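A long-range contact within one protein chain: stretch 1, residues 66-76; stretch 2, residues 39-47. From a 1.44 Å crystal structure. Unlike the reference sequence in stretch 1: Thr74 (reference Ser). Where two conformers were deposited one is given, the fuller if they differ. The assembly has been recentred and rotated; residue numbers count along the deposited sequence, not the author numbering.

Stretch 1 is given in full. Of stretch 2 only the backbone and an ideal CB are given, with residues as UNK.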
ATOM      1  N   LYS A  66     -10.023  -2.999  -2.064  1.00  7.70           N
ATOM      2  CA  LYS A  66      -8.593  -2.830  -2.278  1.00  7.54           C
ATOM      3  C   LYS A  66      -7.927  -4.185  -2.406  1.00  7.39           C
ATOM      4  O   LYS A  66      -8.338  -5.156  -1.767  1.00  7.28           O
ATOM      5  CB  LYS A  66      -7.944  -2.014  -1.149  1.00  7.66           C
ATOM      6  CG  LYS A  66      -8.104  -2.609   0.242  1.00  7.66           C
ATOM      7  CD  LYS A  66      -7.413  -1.759   1.301  1.00  7.84           C
ATOM      8  CE  LYS A  66      -7.725  -2.265   2.699  1.00  8.07           C
ATOM      9  NZ  LYS A  66      -6.984  -1.520   3.758  1.00  8.21           N
ATOM     10  N   GLY A  67      -6.895  -4.233  -3.236  1.00  7.28           N
ATOM     11  CA  GLY A  67      -6.066  -5.426  -3.392  1.00  7.44           C
ATOM     12  C   GLY A  67      -4.600  -5.060  -3.499  1.00  7.48           C
ATOM     13  O   GLY A  67      -4.265  -3.911  -3.822  1.00  7.34           O
ATOM     14  N   LEU A  68      -3.728  -6.024  -3.196  0.50  7.55           N
ATOM     15  CA  LEU A  68      -2.284  -5.885  -3.409  0.50  7.66           C
ATOM     16  C   LEU A  68      -1.884  -6.599  -4.686  0.50  7.60           C
ATOM     17  O   LEU A  68      -2.319  -7.726  -4.929  0.50  7.48           O
ATOM     18  CB  LEU A  68      -1.486  -6.464  -2.241  0.50  7.87           C
ATOM     19  CG  LEU A  68      -1.323  -5.613  -0.983  0.50  8.00           C
ATOM     20  CD1 LEU A  68      -0.259  -6.218  -0.080  0.50  8.09           C
ATOM     21  CD2 LEU A  68      -0.972  -4.176  -1.336  0.50  8.16           C
ATOM     22  N   TYR A  69      -1.046  -5.940  -5.485  1.00  7.56           N
ATOM     23  CA  TYR A  69      -0.690  -6.393  -6.836  1.00  7.73           C
ATOM     24  C   TYR A  69       0.802  -6.325  -7.113  1.00  8.14           C
ATOM     25  O   TYR A  69       1.485  -5.403  -6.655  1.00  8.26           O
ATOM     26  CB  TYR A  69      -1.437  -5.536  -7.882  1.00  7.42           C
ATOM     27  CG  TYR A  69      -2.928  -5.770  -7.853  1.00  7.24           C
ATOM     28  CD1 TYR A  69      -3.530  -6.660  -8.738  1.00  7.21           C
ATOM     29  CD2 TYR A  69      -3.733  -5.131  -6.908  1.00  7.13           C
ATOM     30  CE1 TYR A  69      -4.897  -6.909  -8.684  1.00  7.17           C
ATOM     31  CE2 TYR A  69      -5.097  -5.374  -6.846  1.00  7.14           C
ATOM     32  CZ  TYR A  69      -5.676  -6.261  -7.733  1.00  7.12           C
ATOM     33  OH  TYR A  69      -7.034  -6.518  -7.645  1.00  7.10           O
ATOM     34  N   LYS A  70       1.298  -7.301  -7.868  0.50  8.32           N
ATOM     35  CA  LYS A  70       2.686  -7.314  -8.325  0.50  8.71           C
ATOM     36  C   LYS A  70       2.747  -7.662  -9.810  0.50  8.75           C
ATOM     37  O   LYS A  70       1.853  -8.344 -10.316  0.50  8.57           O
ATOM     38  CB  LYS A  70       3.518  -8.302  -7.500  0.50  9.08           C
ATOM     39  CG  LYS A  70       3.887  -7.779  -6.122  0.50  9.54           C
ATOM     40  CD  LYS A  70       4.634  -8.818  -5.301  0.50  9.91           C
ATOM     41  CE  LYS A  70       6.049  -9.013  -5.811  0.50  9.97           C
ATOM     42  NZ  LYS A  70       6.905  -9.662  -4.778  0.50 10.22           N
ATOM     43  N   PRO A  71       3.793  -7.191 -10.518  1.00  8.88           N
ATOM     44  CA  PRO A  71       3.920  -7.483 -11.958  1.00  9.18           C
ATOM     45  C   PRO A  71       4.007  -8.968 -12.265  1.00  9.58           C
ATOM     46  O   PRO A  71       4.641  -9.725 -11.515  1.00  9.77           O
ATOM     47  CB  PRO A  71       5.244  -6.811 -12.342  1.00  9.10           C
ATOM     48  CG  PRO A  71       5.438  -5.744 -11.331  1.00  9.04           C
ATOM     49  CD  PRO A  71       4.878  -6.301 -10.052  1.00  9.01           C
ATOM     50  N   ARG A  72       3.369  -9.383 -13.357  0.50  9.86           N
ATOM     51  CA  ARG A  72       3.500 -10.756 -13.829  0.50 10.32           C
ATOM     52  C   ARG A  72       4.730 -10.842 -14.724  0.50 10.51           C
ATOM     53  O   ARG A  72       5.332  -9.820 -15.062  0.50 10.40           O
ATOM     54  CB  ARG A  72       2.239 -11.223 -14.565  0.50 10.52           C
ATOM     55  CG  ARG A  72       1.999 -10.537 -15.898  0.50 10.55           C
ATOM     56  CD  ARG A  72       1.030 -11.324 -16.772  0.50 10.69           C
ATOM     57  NE  ARG A  72      -0.306 -11.396 -16.189  0.50 10.74           N
ATOM     58  CZ  ARG A  72      -1.386 -11.811 -16.841  0.50 10.92           C
ATOM     59  NH1 ARG A  72      -1.295 -12.191 -18.108  0.50 11.18           N
ATOM     60  NH2 ARG A  72      -2.560 -11.840 -16.230  0.50 11.09           N
ATOM     61  N   PHE A  73       5.102 -12.065 -15.091  1.00 10.94           N
ATOM     62  CA  PHE A  73       6.257 -12.307 -15.949  1.00 11.68           C
ATOM     63  C   PHE A  73       6.092 -11.718 -17.354  1.00 11.65           C
ATOM     64  O   PHE A  73       6.981 -11.034 -17.847  1.00 12.24           O
ATOM     65  CB  PHE A  73       6.531 -13.814 -16.008  1.00 13.14           C
ATOM     66  CG  PHE A  73       7.654 -14.204 -16.927  1.00 14.40           C
ATOM     67  CD1 PHE A  73       8.979 -13.905 -16.609  1.00 15.14           C
ATOM     68  CD2 PHE A  73       7.389 -14.900 -18.101  1.00 15.24           C
ATOM     69  CE1 PHE A  73      10.014 -14.279 -17.458  1.00 15.91           C
ATOM     70  CE2 PHE A  73       8.419 -15.283 -18.948  1.00 16.19           C
ATOM     71  CZ  PHE A  73       9.731 -14.973 -18.627  1.00 16.11           C
ATOM     72  N   THR A  74       4.946 -11.970 -17.979  1.00 11.33           N
ATOM     73  CA  THR A  74       4.701 -11.509 -19.344  1.00 11.24           C
ATOM     74  C   THR A  74       4.293 -10.042 -19.362  1.00 10.68           C
ATOM     75  O   THR A  74       3.320  -9.650 -18.718  1.00 10.56           O
ATOM     76  CB  THR A  74       3.603 -12.349 -20.014  1.00 11.99           C
ATOM     77  OG1 THR A  74       4.009 -13.721 -20.040  1.00 12.85           O
ATOM     78  CG2 THR A  74       3.336 -11.870 -21.438  1.00 12.11           C
ATOM     79  N   GLN A  75       5.055  -9.238 -20.099  1.00 10.08           N
ATOM     80  CA  GLN A  75       4.778  -7.816 -20.256  1.00  9.70           C
ATOM     81  C   GLN A  75       4.722  -7.438 -21.732  1.00  9.53           C
ATOM     82  O   GLN A  75       5.251  -8.163 -22.586  1.00 10.00           O
ATOM     83  CB  GLN A  75       5.832  -6.987 -19.510  1.00  9.38           C
ATOM     84  CG  GLN A  75       5.864  -7.244 -18.006  1.00  9.17           C
ATOM     85  CD  GLN A  75       4.567  -6.858 -17.309  1.00  9.07           C
ATOM     86  OE1 GLN A  75       3.837  -5.978 -17.769  1.00  8.93           O
ATOM     87  NE2 GLN A  75       4.280  -7.510 -16.189  1.00  8.95           N
ATOM     88  N   GLY A  76       4.063  -6.320 -22.031  1.00  9.19           N
ATOM     89  CA  GLY A  76       4.023  -5.784 -23.390  1.00  9.21           C
ATOM     90  C   GLY A  76       2.806  -6.159 -24.208  1.00  9.13           C
ATOM     91  O   GLY A  76       2.724  -5.807 -25.380  1.00  9.05           O
ATOM     92  N   UNK A  39      -0.399   1.598 -15.275  1.00 10.25           N
ATOM     93  CA  UNK A  39       0.703   2.431 -15.752  1.00 10.69           C
ATOM     94  C   UNK A  39       1.581   1.667 -16.764  1.00 10.11           C
ATOM     95  O   UNK A  39       2.813   1.766 -16.757  1.00 10.26           O
ATOM     96  CB  UNK A  39       1.550   2.907 -14.570  1.00 10.69           C
ATOM     97  N   UNK A  40       0.921   0.896 -17.627  1.00  9.47           N
ATOM     98  CA  UNK A  40       1.590   0.132 -18.680  1.00  9.05           C
ATOM     99  C   UNK A  40       2.117  -1.231 -18.266  1.00  8.79           C
ATOM    100  O   UNK A  40       2.577  -1.990 -19.109  1.00  8.50           O
ATOM    101  CB  UNK A  40       2.757   0.956 -19.229  1.00  9.05           C
ATOM    102  N   UNK A  41       2.042  -1.539 -16.972  1.00  8.66           N
ATOM    103  CA  UNK A  41       2.566  -2.779 -16.414  1.00  8.79           C
ATOM    104  C   UNK A  41       1.431  -3.716 -16.037  1.00  8.52           C
ATOM    105  O   UNK A  41       0.496  -3.315 -15.342  1.00  8.51           O
ATOM    106  CB  UNK A  41       3.445  -2.493 -15.195  1.00  8.79           C
ATOM    107  N   UNK A  42       1.510  -4.963 -16.492  1.00  8.32           N
ATOM    108  CA  UNK A  42       0.487  -5.942 -16.145  1.00  8.30           C
ATOM    109  C   UNK A  42       0.738  -6.520 -14.759  1.00  8.12           C
ATOM    110  O   UNK A  42       1.771  -7.147 -14.513  1.00  7.89           O
ATOM    111  CB  UNK A  42       0.444  -7.063 -17.185  1.00  8.30           C
ATOM    112  N   UNK A  43      -0.221  -6.302 -13.865  1.00  7.97           N
ATOM    113  CA  UNK A  43      -0.119  -6.735 -12.474  1.00  8.17           C
ATOM    114  C   UNK A  43      -1.138  -7.813 -12.179  1.00  8.35           C
ATOM    115  O   UNK A  43      -2.256  -7.759 -12.683  1.00  8.61           O
ATOM    116  CB  UNK A  43      -0.310  -5.553 -11.521  1.00  8.17           C
ATOM    117  N   UNK A  44      -0.753  -8.767 -11.336  1.00  8.49           N
ATOM    118  CA  UNK A  44      -1.659  -9.806 -10.849  1.00  8.76           C
ATOM    119  C   UNK A  44      -1.880  -9.688  -9.342  1.00  8.30           C
ATOM    120  O   UNK A  44      -0.974  -9.335  -8.589  1.00  8.08           O
ATOM    121  CB  UNK A  44      -1.109 -11.192 -11.191  1.00  8.76           C
ATOM    122  N   UNK A  45      -3.097 -10.000  -8.915  1.00  7.95           N
ATOM    123  CA  UNK A  45      -3.441 -10.041  -7.496  1.00  8.07           C
ATOM    124  C   UNK A  45      -2.522 -10.986  -6.712  1.00  8.30           C
ATOM    125  O   UNK A  45      -2.211 -12.090  -7.167  1.00  8.49           O
ATOM    126  CB  UNK A  45      -4.899 -10.471  -7.325  1.00  8.07           C
ATOM    127  N   UNK A  46      -2.086 -10.540  -5.539  1.00  8.76           N
ATOM    128  CA  UNK A  46      -1.254 -11.365  -4.669  1.00  9.39           C
ATOM    129  C   UNK A  46      -2.092 -12.293  -3.817  1.00  9.66           C
ATOM    130  O   UNK A  46      -3.213 -11.961  -3.428  1.00  9.25           O
ATOM    131  CB  UNK A  46      -0.380 -10.485  -3.773  1.00  9.39           C
ATOM    132  N   UNK A  47      -1.533 -13.463  -3.536  1.00 10.27           N
ATOM    133  CA  UNK A  47      -2.176 -14.457  -2.697  1.00 10.95           C
ATOM    134  C   UNK A  47      -1.147 -14.950  -1.694  1.00 11.22           C
ATOM    135  O   UNK A  47      -0.015 -15.244  -2.069  1.00 11.94           O
ATOM    136  CB  UNK A  47      -2.746 -15.610  -3.526  1.00 10.95           C
TER

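Position 39 lies beyond the reach of stretch 1, its ideal CB having no neighbour there within 5.5 Å. Nothing constrains it from this side, and a polar residue is a natural choice for a loop; it is Asp39. Position 40 has phi 85° and psi -7°, a positive phi that favours glycine, and it is Gly40.

At position 41 CA-to-CB points sideways, with Gln75 and the ring of Pro71 nearby. A small or medium apolar side chain would suit. The residue is Cys41; its SG lies 3.8 Å from Pro71 CB and is covalently bonded to a group elsewhere in the structure.

Position 42 points toward stretch 1. Its backbone is already well served: N donates to Gln75 OE1 (2.8 Å), while O accepts from Gln75 NE2 and from Arg72 N, both at 3.0 Å, so the side-chain amide imitates a strand partner. The ideal CB of position 42 lies 4.0 Å from Arg72 CG, in the aliphatic part of that side chain, where a long, flexible apolar chain could cover the guanidinium. Met42 does so, its CG over one face of that group and 3.6 Å from Arg72 NE.

Position 43 pairs with Pro71, and its CB points sideways, 3.8 Å from Tyr69 CB. A branched aliphatic residue would fit between tyrosine and proline. Leu43 reaches Pro71 CG with its CD2 at 3.8 Å.

Position 44 forms the hydrogen-bonded pair with Lys70: N to Lys70 O is 2.8 Å, and O to Lys70 N 3.1 Å. Its CB shares a face of the sheet with the Lys70 side chain, and Arg72 lies close, so an acid is favoured, Asp or Glu. Asp44 accepts from Arg72 NE and NH2 through OD1, each at 3.1 Å, making a salt bridge at the edge of the guanidinium.

At position 45 the CB lies 3.8 Å from Tyr69 CE1, on the same sheet face as that side chain. Aliphatic residues suit an aromatic neighbour. Ile45 lays CD1 over the ring, 4.0 Å from its centroid, in a CH-pi contact.

Position 46 points toward stretch 1, and its N donates to Leu68 O (2.9 Å). With the Lys70 chain within reach, a long acidic or polar residue is reasonable. Glu46 brings OE1 to 3.2 Å from Lys70 CD, a contact with the chain's methylenes. Position 47 points away, leaving many types possible; it is Lys47.

Stretch 2 (39-47) DGCMLDIEK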
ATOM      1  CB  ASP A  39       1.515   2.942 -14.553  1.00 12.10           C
ATOM      2  CG  ASP A  39       2.229   4.251 -14.829  1.00 13.29           C
ATOM      3  OD1 ASP A  39       1.781   5.033 -15.696  1.00 14.06           O
ATOM      4  OD2 ASP A  39       3.248   4.498 -14.156  1.00 14.69           O
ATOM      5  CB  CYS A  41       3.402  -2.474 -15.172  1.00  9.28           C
ATOM      6  SG  CYS A  41       4.296  -3.898 -14.506  1.00  9.96           S
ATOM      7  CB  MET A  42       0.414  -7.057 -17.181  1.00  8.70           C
ATOM      8  CG  MET A  42      -0.792  -7.966 -16.990  1.00  9.18           C
ATOM      9  SD  MET A  42      -2.368  -7.179 -17.373  1.00 10.02           S
ATOM     10  CE  MET A  42      -2.313  -7.203 -19.164  1.00  9.66           C
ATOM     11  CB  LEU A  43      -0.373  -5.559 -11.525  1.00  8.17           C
ATOM     12  CG  LEU A  43       0.379  -4.237 -11.717  1.00  8.25           C
ATOM     13  CD1 LEU A  43       0.088  -3.293 -10.559  1.00  8.30           C
ATOM     14  CD2 LEU A  43       1.878  -4.446 -11.865  1.00  8.47           C
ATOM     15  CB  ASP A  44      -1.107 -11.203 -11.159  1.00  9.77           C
ATOM     16  CG  ASP A  44      -1.105 -11.535 -12.642  1.00 10.71           C
ATOM     17  OD1 ASP A  44      -1.732 -10.822 -13.446  1.00 11.80           O
ATOM     18  OD2 ASP A  44      -0.465 -12.545 -13.002  1.00 12.37           O
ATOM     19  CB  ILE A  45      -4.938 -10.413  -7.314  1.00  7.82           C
ATOM     20  CG1 ILE A  45      -5.382 -10.324  -5.843  1.00  7.84           C
ATOM     21  CG2 ILE A  45      -5.239 -11.795  -7.885  1.00  7.88           C
ATOM     22  CD1 ILE A  45      -5.493  -8.911  -5.301  1.00  7.87           C
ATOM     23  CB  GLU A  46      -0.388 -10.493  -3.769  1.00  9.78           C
ATOM     24  CG  GLU A  46       0.620  -9.670  -4.544  1.00 10.54           C
ATOM     25  CD  GLU A  46       1.699  -9.115  -3.651  1.00 11.40           C
ATOM     26  OE1 GLU A  46       2.529  -9.908  -3.156  1.00 12.48           O
ATOM     27  OE2 GLU A  46       1.725  -7.888  -3.462  1.00 12.08           O
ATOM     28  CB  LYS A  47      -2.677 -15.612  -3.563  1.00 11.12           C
ATOM     29  CG  LYS A  47      -3.561 -16.616  -2.838  1.00 11.57           C
ATOM     30  CD  LYS A  47      -4.181 -17.580  -3.839  1.00 12.20           C
ATOM     31  CE  LYS A  47      -5.071 -18.606  -3.159  1.00 12.64           C
ATOM     32  NZ  LYS A  47      -4.309 -19.749  -2.584  1.00 13.74           N
TER
HETATM   33  O   HOH W   1       2.916  -4.595 -19.884  1.00  7.06           O
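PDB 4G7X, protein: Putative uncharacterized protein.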